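5-carboxymethyl-2-hydroxymuconate semialdehyde dehydrogenase (Thermus thermophilus, PDB 2D4E) probably catalyses the NAD-dependent oxidation of 5-carboxymethyl-2-hydroxymuconate semialdehyde to the corresponding acid, as a tetrameric member of the aldehyde dehydrogenase family. Local coordinates at residues E16-R21 with L106-C111; Q78-T83 with P185-G190; A289-V294 with V326-A331. All coordinates share one frame; numbering follows the deposited sequence.

Contact 1 (E16-R21 with L106-C111)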
loop_
_atom_site.group_PDB
_atom_site.type_symbol
_atom_site.label_atom_id
_atom_site.label_comp_id
_atom_site.label_asym_id
_atom_site.label_seq_id
_atom_site.Cartn_x
_atom_site.Cartn_y
_atom_site.Cartn_z
ATOM N N GLU C 16 -14.014 15.736 45.612
ATOM C CA GLU C 16 -13.372 16.345 46.770
ATOM C C GLU C 16 -12.120 15.577 47.191
ATOM O O GLU C 16 -11.161 16.168 47.681
ATOM C CB GLU C 16 -14.371 16.439 47.926
ATOM C CG GLU C 16 -15.663 17.139 47.526
ATOM C CD GLU C 16 -16.611 17.373 48.690
ATOM O OE1 GLU C 16 -16.936 16.398 49.406
ATOM O OE2 GLU C 16 -17.036 18.537 48.880
ATOM N N GLU C 17 -12.126 14.265 46.989
ATOM C CA GLU C 17 -10.971 13.438 47.330
ATOM C C GLU C 17 -9.786 13.803 46.442
ATOM O O GLU C 17 -8.669 13.990 46.924
ATOM C CB GLU C 17 -11.299 11.952 47.149
ATOM C CG GLU C 17 -12.117 11.338 48.279
ATOM C CD GLU C 17 -12.568 9.914 47.973
ATOM O OE1 GLU C 17 -11.776 9.146 47.379
ATOM O OE2 GLU C 17 -13.711 9.560 48.339
ATOM N N VAL C 18 -10.042 13.895 45.138
ATOM C CA VAL C 18 -9.007 14.242 44.169
ATOM C C VAL C 18 -8.434 15.614 44.498
ATOM O O VAL C 18 -7.216 15.791 44.556
ATOM C CB VAL C 18 -9.574 14.268 42.727
ATOM C CG1 VAL C 18 -8.534 14.800 41.759
ATOM C CG2 VAL C 18 -10.012 12.866 42.316
ATOM N N ARG C 19 -9.318 16.578 44.726
ATOM C CA ARG C 19 -8.886 17.931 45.047
ATOM C C ARG C 19 -7.940 17.922 46.241
ATOM O O ARG C 19 -6.925 18.622 46.257
ATOM C CB ARG C 19 -10.099 18.820 45.353
ATOM C CG ARG C 19 -9.742 20.282 45.601
ATOM C CD ARG C 19 -10.953 21.107 46.016
ATOM N NE ARG C 19 -11.898 21.352 44.926
ATOM C CZ ARG C 19 -11.675 22.188 43.914
ATOM N NH1 ARG C 19 -10.533 22.862 43.841
ATOM N NH2 ARG C 19 -12.604 22.363 42.985
ATOM N N ARG C 20 -8.275 17.113 47.237
ATOM C CA ARG C 20 -7.476 17.016 48.448
ATOM C C ARG C 20 -6.108 16.367 48.225
ATOM O O ARG C 20 -5.113 16.806 48.796
ATOM C CB ARG C 20 -8.270 16.263 49.520
ATOM C CG ARG C 20 -7.560 16.109 50.847
ATOM C CD ARG C 20 -8.555 15.858 51.980
ATOM N NE ARG C 20 -9.582 14.874 51.631
ATOM C CZ ARG C 20 -10.873 15.161 51.478
ATOM N NH1 ARG C 20 -11.304 16.408 51.641
ATOM N NH2 ARG C 20 -11.740 14.201 51.166
ATOM N N ARG C 21 -6.045 15.331 47.391
ATOM C CA ARG C 21 -4.764 14.680 47.138
ATOM C C ARG C 21 -3.812 15.593 46.361
ATOM O O ARG C 21 -2.594 15.511 46.520
ATOM C CB ARG C 21 -4.963 13.356 46.389
ATOM C CG ARG C 21 -5.542 12.233 47.255
ATOM C CD ARG C 21 -5.283 10.853 46.646
ATOM N NE ARG C 21 -6.107 10.583 45.471
ATOM C CZ ARG C 21 -7.377 10.190 45.522
ATOM N NH1 ARG C 21 -7.973 10.014 46.697
ATOM N NH2 ARG C 21 -8.052 9.978 44.399
ATOM N N LEU C 106 -8.721 10.805 36.769
ATOM C CA LEU C 106 -8.076 11.533 35.673
ATOM C C LEU C 106 -8.935 12.704 35.184
ATOM O O LEU C 106 -8.436 13.811 34.963
ATOM C CB LEU C 106 -7.773 10.573 34.506
ATOM C CG LEU C 106 -6.602 9.589 34.720
ATOM C CD1 LEU C 106 -6.647 8.462 33.698
ATOM C CD2 LEU C 106 -5.280 10.349 34.623
ATOM N N ALA C 107 -10.227 12.457 35.023
ATOM C CA ALA C 107 -11.139 13.492 34.565
ATOM C C ALA C 107 -11.179 14.646 35.555
ATOM O O ALA C 107 -11.021 15.805 35.180
ATOM C CB ALA C 107 -12.532 12.914 34.382
ATOM N N VAL C 108 -11.388 14.331 36.827
ATOM C CA VAL C 108 -11.452 15.365 37.849
ATOM C C VAL C 108 -10.145 16.142 37.941
ATOM O O VAL C 108 -10.139 17.373 38.002
ATOM C CB VAL C 108 -11.777 14.765 39.236
ATOM C CG1 VAL C 108 -11.694 15.847 40.300
ATOM C CG2 VAL C 108 -13.175 14.148 39.222
ATOM N N MET C 109 -9.038 15.416 37.947
ATOM C CA MET C 109 -7.731 16.041 38.043
ATOM C C MET C 109 -7.502 17.059 36.926
ATOM O O MET C 109 -7.179 18.222 37.184
ATOM C CB MET C 109 -6.646 14.966 37.995
ATOM C CG MET C 109 -5.254 15.486 38.252
ATOM S SD MET C 109 -4.076 14.131 38.336
ATOM C CE MET C 109 -4.637 13.303 39.815
ATOM N N GLU C 110 -7.674 16.623 35.682
ATOM C CA GLU C 110 -7.458 17.513 34.553
ATOM C C GLU C 110 -8.487 18.642 34.518
ATOM O O GLU C 110 -8.184 19.757 34.090
ATOM C CB GLU C 110 -7.483 16.717 33.246
ATOM C CG GLU C 110 -7.357 17.574 31.998
ATOM C CD GLU C 110 -6.845 16.795 30.799
ATOM O OE1 GLU C 110 -7.080 17.244 29.658
ATOM O OE2 GLU C 110 -6.198 15.743 30.997
ATOM N N CYS C 111 -9.699 18.353 34.976
ATOM C CA CYS C 111 -10.748 19.360 35.009
ATOM C C CYS C 111 -10.335 20.490 35.958
ATOM O O CYS C 111 -10.355 21.668 35.594
ATOM C CB CYS C 111 -12.055 18.727 35.482
ATOM S SG CYS C 111 -13.385 19.905 35.744
#

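Contact 2 (Q78-T83 with P185-G190)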
loop_
_atom_site.group_PDB
_atom_site.type_symbol
_atom_site.label_atom_id
_atom_site.label_comp_id
_atom_site.label_asym_id
_atom_site.label_seq_id
_atom_site.Cartn_x
_atom_site.Cartn_y
_atom_site.Cartn_z
ATOM N N GLN C 78 17.578 -0.148 24.328
ATOM C CA GLN C 78 18.201 -1.375 23.853
ATOM C C GLN C 78 17.286 -2.586 24.032
ATOM O O GLN C 78 17.067 -3.339 23.086
ATOM C CB GLN C 78 19.524 -1.606 24.591
ATOM C CG GLN C 78 20.299 -0.320 24.913
ATOM C CD GLN C 78 20.512 0.577 23.697
ATOM O OE1 GLN C 78 21.089 0.158 22.688
ATOM N NE2 GLN C 78 20.049 1.818 23.793
ATOM N N ARG C 79 16.744 -2.762 25.236
ATOM C CA ARG C 79 15.864 -3.895 25.532
ATOM C C ARG C 79 14.420 -3.699 25.064
ATOM O O ARG C 79 13.787 -4.638 24.578
ATOM C CB ARG C 79 15.836 -4.181 27.036
ATOM C CG ARG C 79 17.157 -4.620 27.648
ATOM C CD ARG C 79 16.982 -4.880 29.147
ATOM N NE ARG C 79 16.478 -3.702 29.856
ATOM C CZ ARG C 79 17.204 -2.622 30.139
ATOM N NH1 ARG C 79 18.480 -2.561 29.779
ATOM N NH2 ARG C 79 16.650 -1.593 30.777
ATOM N N TRP C 80 13.894 -2.490 25.228
ATOM C CA TRP C 80 12.516 -2.212 24.837
ATOM C C TRP C 80 12.284 -2.368 23.338
ATOM O O TRP C 80 11.290 -2.957 22.918
ATOM C CB TRP C 80 12.111 -0.803 25.286
ATOM C CG TRP C 80 10.692 -0.445 24.948
ATOM C CD1 TRP C 80 10.275 0.484 24.036
ATOM C CD2 TRP C 80 9.504 -1.001 25.525
ATOM N NE1 TRP C 80 8.898 0.545 24.012
ATOM C CE2 TRP C 80 8.400 -0.356 24.915
ATOM C CE3 TRP C 80 9.263 -1.982 26.499
ATOM C CZ2 TRP C 80 7.075 -0.658 25.249
ATOM C CZ3 TRP C 80 7.944 -2.283 26.833
ATOM C CH2 TRP C 80 6.865 -1.621 26.207
ATOM N N SER C 81 13.203 -1.846 22.535
ATOM C CA SER C 81 13.077 -1.929 21.085
ATOM C C SER C 81 13.244 -3.355 20.560
ATOM O O SER C 81 13.087 -3.600 19.363
ATOM C CB SER C 81 14.103 -1.018 20.410
ATOM O OG SER C 81 15.423 -1.476 20.642
ATOM N N ARG C 82 13.565 -4.296 21.444
ATOM C CA ARG C 82 13.734 -5.684 21.025
ATOM C C ARG C 82 12.682 -6.597 21.640
ATOM O O ARG C 82 12.666 -7.801 21.382
ATOM C CB ARG C 82 15.137 -6.187 21.379
ATOM C CG ARG C 82 16.242 -5.385 20.718
ATOM C CD ARG C 82 17.631 -5.941 21.022
ATOM N NE ARG C 82 18.674 -5.003 20.609
ATOM C CZ ARG C 82 18.859 -4.577 19.361
ATOM N NH1 ARG C 82 18.074 -5.009 18.381
ATOM N NH2 ARG C 82 19.815 -3.697 19.094
ATOM N N THR C 83 11.808 -6.024 22.459
ATOM C CA THR C 83 10.741 -6.800 23.079
ATOM C C THR C 83 9.828 -7.264 21.952
ATOM O O THR C 83 9.774 -6.633 20.895
ATOM C CB THR C 83 9.909 -5.942 24.035
ATOM O OG1 THR C 83 9.389 -4.817 23.313
ATOM C CG2 THR C 83 10.754 -5.453 25.199
ATOM N N PRO C 185 1.826 5.787 20.277
ATOM C CA PRO C 185 2.550 5.284 19.108
ATOM C C PRO C 185 4.038 5.073 19.389
ATOM O O PRO C 185 4.627 4.093 18.941
ATOM C CB PRO C 185 2.281 6.352 18.037
ATOM C CG PRO C 185 2.001 7.602 18.832
ATOM C CD PRO C 185 1.182 7.081 19.989
ATOM N N ALA C 186 4.642 5.989 20.142
ATOM C CA ALA C 186 6.060 5.880 20.471
ATOM C C ALA C 186 6.359 4.523 21.095
ATOM O O ALA C 186 7.283 3.826 20.669
ATOM C CB ALA C 186 6.468 6.997 21.424
ATOM N N LEU C 187 5.567 4.144 22.095
ATOM C CA LEU C 187 5.757 2.868 22.778
ATOM C C LEU C 187 5.417 1.670 21.904
ATOM O O LEU C 187 6.143 0.666 21.898
ATOM C CB LEU C 187 4.913 2.813 24.052
ATOM C CG LEU C 187 5.321 3.752 25.188
ATOM C CD1 LEU C 187 4.330 3.604 26.328
ATOM C CD2 LEU C 187 6.740 3.421 25.652
ATOM N N ALA C 188 4.308 1.762 21.177
ATOM C CA ALA C 188 3.896 0.661 20.314
ATOM C C ALA C 188 4.969 0.347 19.279
ATOM O O ALA C 188 5.202 -0.814 18.933
ATOM C CB ALA C 188 2.593 1.003 19.608
ATOM N N PHE C 189 5.631 1.389 18.793
ATOM C CA PHE C 189 6.649 1.217 17.771
ATOM C C PHE C 189 8.048 0.893 18.292
ATOM O O PHE C 189 9.022 0.896 17.537
ATOM C CB PHE C 189 6.635 2.451 16.867
ATOM C CG PHE C 189 5.306 2.660 16.178
ATOM C CD1 PHE C 189 4.875 3.931 15.821
ATOM C CD2 PHE C 189 4.476 1.573 15.909
ATOM C CE1 PHE C 189 3.638 4.118 15.212
ATOM C CE2 PHE C 189 3.236 1.752 15.300
ATOM C CZ PHE C 189 2.817 3.026 14.952
ATOM N N GLY C 190 8.141 0.606 19.586
ATOM C CA GLY C 190 9.414 0.221 20.162
ATOM C C GLY C 190 10.360 1.282 20.671
ATOM O O GLY C 190 11.538 0.992 20.888
#

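Contact 3 (A289-V294 with V326-A331)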
loop_
_atom_site.group_PDB
_atom_site.type_symbol
_atom_site.label_atom_id
_atom_site.label_comp_id
_atom_site.label_asym_id
_atom_site.label_seq_id
_atom_site.Cartn_x
_atom_site.Cartn_y
_atom_site.Cartn_z
ATOM N N ALA C 289 -25.103 23.943 9.742
ATOM C CA ALA C 289 -23.947 24.831 9.658
ATOM C C ALA C 289 -23.871 25.706 10.908
ATOM O O ALA C 289 -22.793 25.914 11.459
ATOM C CB ALA C 289 -24.035 25.702 8.405
ATOM N N LEU C 290 -25.019 26.210 11.356
ATOM C CA LEU C 290 -25.069 27.047 12.550
ATOM C C LEU C 290 -24.609 26.247 13.772
ATOM O O LEU C 290 -23.756 26.700 14.537
ATOM C CB LEU C 290 -26.494 27.571 12.777
ATOM C CG LEU C 290 -26.715 28.416 14.040
ATOM C CD1 LEU C 290 -25.816 29.642 13.997
ATOM C CD2 LEU C 290 -28.184 28.837 14.138
ATOM N N ASP C 291 -25.174 25.060 13.959
ATOM C CA ASP C 291 -24.787 24.229 15.090
ATOM C C ASP C 291 -23.292 23.963 15.062
ATOM O O ASP C 291 -22.614 24.090 16.076
ATOM C CB ASP C 291 -25.521 22.891 15.058
ATOM C CG ASP C 291 -26.954 22.998 15.526
ATOM O OD1 ASP C 291 -27.700 22.021 15.332
ATOM O OD2 ASP C 291 -27.332 24.043 16.093
ATOM N N ALA C 292 -22.787 23.597 13.888
ATOM C CA ALA C 292 -21.375 23.279 13.718
ATOM C C ALA C 292 -20.400 24.417 14.003
ATOM O O ALA C 292 -19.462 24.241 14.783
ATOM C CB ALA C 292 -21.137 22.741 12.317
ATOM N N VAL C 293 -20.602 25.579 13.380
ATOM C CA VAL C 293 -19.682 26.693 13.603
ATOM C C VAL C 293 -19.747 27.214 15.034
ATOM O O VAL C 293 -18.731 27.614 15.598
ATOM C CB VAL C 293 -19.919 27.864 12.602
ATOM C CG1 VAL C 293 -19.876 27.333 11.164
ATOM C CG2 VAL C 293 -21.248 28.550 12.879
ATOM N N VAL C 294 -20.929 27.202 15.642
ATOM C CA VAL C 294 -21.009 27.674 17.019
ATOM C C VAL C 294 -20.204 26.732 17.914
ATOM O O VAL C 294 -19.414 27.169 18.758
ATOM C CB VAL C 294 -22.466 27.735 17.521
ATOM C CG1 VAL C 294 -22.486 28.043 19.017
ATOM C CG2 VAL C 294 -23.229 28.806 16.750
ATOM N N VAL C 326 -24.484 35.080 16.603
ATOM C CA VAL C 326 -24.418 35.988 17.743
ATOM C C VAL C 326 -25.408 35.626 18.854
ATOM O O VAL C 326 -25.040 35.601 20.028
ATOM C CB VAL C 326 -24.671 37.450 17.298
ATOM C CG1 VAL C 326 -24.723 38.376 18.514
ATOM C CG2 VAL C 326 -23.575 37.892 16.341
ATOM N N GLU C 327 -26.658 35.353 18.496
ATOM C CA GLU C 327 -27.654 35.001 19.502
ATOM C C GLU C 327 -27.324 33.676 20.180
ATOM O O GLU C 327 -27.564 33.510 21.373
ATOM C CB GLU C 327 -29.059 34.950 18.888
ATOM C CG GLU C 327 -29.587 36.322 18.473
ATOM C CD GLU C 327 -29.367 37.387 19.548
ATOM O OE1 GLU C 327 -29.830 37.184 20.694
ATOM O OE2 GLU C 327 -28.731 38.428 19.249
ATOM N N ARG C 328 -26.771 32.732 19.428
ATOM C CA ARG C 328 -26.396 31.454 20.021
ATOM C C ARG C 328 -25.247 31.679 21.016
ATOM O O ARG C 328 -25.251 31.138 22.119
ATOM C CB ARG C 328 -25.990 30.463 18.925
ATOM C CG ARG C 328 -27.173 29.925 18.123
ATOM C CD ARG C 328 -27.972 28.910 18.931
ATOM N NE ARG C 328 -27.218 27.669 19.092
ATOM C CZ ARG C 328 -27.142 26.707 18.173
ATOM N NH1 ARG C 328 -27.791 26.825 17.021
ATOM N NH2 ARG C 328 -26.379 25.643 18.392
ATOM N N ALA C 329 -24.272 32.494 20.631
ATOM C CA ALA C 329 -23.137 32.788 21.504
ATOM C C ALA C 329 -23.614 33.498 22.773
ATOM O O ALA C 329 -23.082 33.274 23.867
ATOM C CB ALA C 329 -22.129 33.662 20.771
ATOM N N ARG C 330 -24.618 34.356 22.613
ATOM C CA ARG C 330 -25.182 35.109 23.726
ATOM C C ARG C 330 -25.835 34.149 24.720
ATOM O O ARG C 330 -25.767 34.353 25.932
ATOM C CB ARG C 330 -26.235 36.101 23.214
ATOM C CG ARG C 330 -26.520 37.254 24.163
ATOM C CD ARG C 330 -27.764 38.044 23.754
ATOM N NE ARG C 330 -27.668 38.666 22.434
ATOM C CZ ARG C 330 -26.848 39.668 22.126
ATOM N NH1 ARG C 330 -26.029 40.173 23.042
ATOM N NH2 ARG C 330 -26.868 40.186 20.905
ATOM N N ALA C 331 -26.456 33.098 24.195
ATOM C CA ALA C 331 -27.138 32.107 25.025
ATOM C C ALA C 331 -26.218 31.096 25.716
ATOM O O ALA C 331 -26.651 30.397 26.632
ATOM C CB ALA C 331 -28.179 31.370 24.187
#

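Contact 1 (E16-R21 with L106-C111)
The N-terminal helix 12-24 leans on helix 103-114 of the aldehyde dehydrogenase fold through Val18, whose isopropyl group meets Val108 and the backbone at Met109. The contact is small, 132 Å² in all, and apolar. Val108 CG1 sits anti to its own backbone N (chi1 174°), which extends it toward the other helix, where it lies 3.6 Å from Val18 CB. Val18 CG1 is as near to Val108 CG1 as Val18 CB is, and Val18 CG2 is somewhat farther, the two branched side chains crossing obliquely. Val18 CG1 also reaches the second helix itself, 3.9 Å from Met109 N and 4.2 Å from Met109 CB. Cutting Val18 back to an alanine removes both methyls and is likely to leave a gap beside Val108 CG1 and lose the approach to Met109. No hydrogen bond crosses between the segments; the neighbouring Arg19 instead forms a salt bridge with Asp48. Asp48 follows Leu47, which belongs to the sodium site with Ser46, Asp113 and Trp200, and the Met109 side chain lies about 9 Å from a bound sodium ion. Such valine-on-valine contact is ordinary helix-helix packing, here joining an N-terminal helix to the helix that contributes Asp113 to the metal site.

Contact 2 (Q78-T83 with P185-G190)
Trp80 and Ser81 meet the C-terminal end of helix 175-188 at Leu187 and Gly190, where the chains come as near as 4.3 Å between Ser81 CA and Gly190 CA. The indole brings its pyrrole side to two carbonyls: Trp80 CD1 is 3.4 Å from Gly190 O, and Trp80 NE1 lies 3.5 Å from Leu187 O. Farther along the ring, Trp80 CZ2 touches Leu187 CD2 at 4.1 Å, the two side chains crossing at about a right angle. Ser81 CB adds a contact of 3.3 Å to Gly190 O, while Ser81 OG is hydrogen-bonded to Phe77 O. Trp80 CG stands anti to the backbone N (chi1 -179°), which carries the indole toward the helix end. Behind it, a type I turn from Trp80 to Thr83 fixes the backbone: Trp80 O accepts from both Thr83 N and Thr83 OG1, the latter at 2.7 Å in the carbonyl plane. Leu217 and Val221 also touch the indole, and Arg88 NH2 bonds Ala188 O. At the positive phi of Gly190 a CB would press on the carbonyl O of Phe189. Gly190 is the C-prime residue of a Schellman motif, ending the helix of a beta-alpha-beta unit between parallel strands 166-169 and 193-196.

Contact 3 (A289-V294 with V326-A331)
Arg328 reaches across from helix 315-331 and meets Asp291 of helix 286-298 end-on, its guanidinium turned so that both terminal nitrogens converge on a single carboxylate oxygen. Arg328 NH1 and Arg328 NH2 each lie 3.0 Å from Asp291 OD2, and both bonds are bent, with N-H...O angles of 143°. The oxygen sits near the guanidinium plane, at its edge, yet the carboxylate is twisted 71° against that plane: NH1 comes nearly along the C-O axis, whereas NH2 arrives on the anti side and well out of the carboxylate plane. The CB of Asp291 points away from the other helix, and its carboxylate reaches back. Bends at chi2 and chi3 bring the guanidinium round to that carboxylate. Near its root, Arg328 CB rests on Val294 CG2 at 3.9 Å, the chains crossing at about a right angle; at its far end Leu290 CD2 lies 3.5 Å from Arg328 NH1. The pair is buried and shared with the C-terminal tail of the third subunit, where Lys512 and Lys515 form salt bridges with Asp291 and Phe513 O accepts from Arg328 NH2. The axes of the two segments approach to 10.6 Å, their N-to-C directions 51° apart. The helices lie side by side against the mixed sheet, helix 286-298 linking parallel strands 277-280 and 310-314 in a beta-alpha-beta crossover, as in the catalytic domain of aldehyde dehydrogenases.

Overall arrangement
Contacts 1 and 2 interleave along the chain, in the order 16-21, 78-83, 106-111, 185-190; contact 3 follows after both are closed. The centres of contacts 1 and 2 lie 32 Å apart, yet one helix of each, 103-114 and 175-188, is joined by the bond from Leu176 N to Glu110 OE2. Both belong to the part of the fold built round the five-stranded parallel sheet, consistent with the NAD-binding domain. Contact 3 sits on the seven-stranded mixed sheet, 31 Å from contact 1 and 46 Å from contact 2 between centres, across the chain's centre from contact 2. Contact 3 packs directly on the C-terminal tail of the third subunit, whereas at contact 2 the neighbouring Arg82 makes a salt bridge to Glu455 of that subunit.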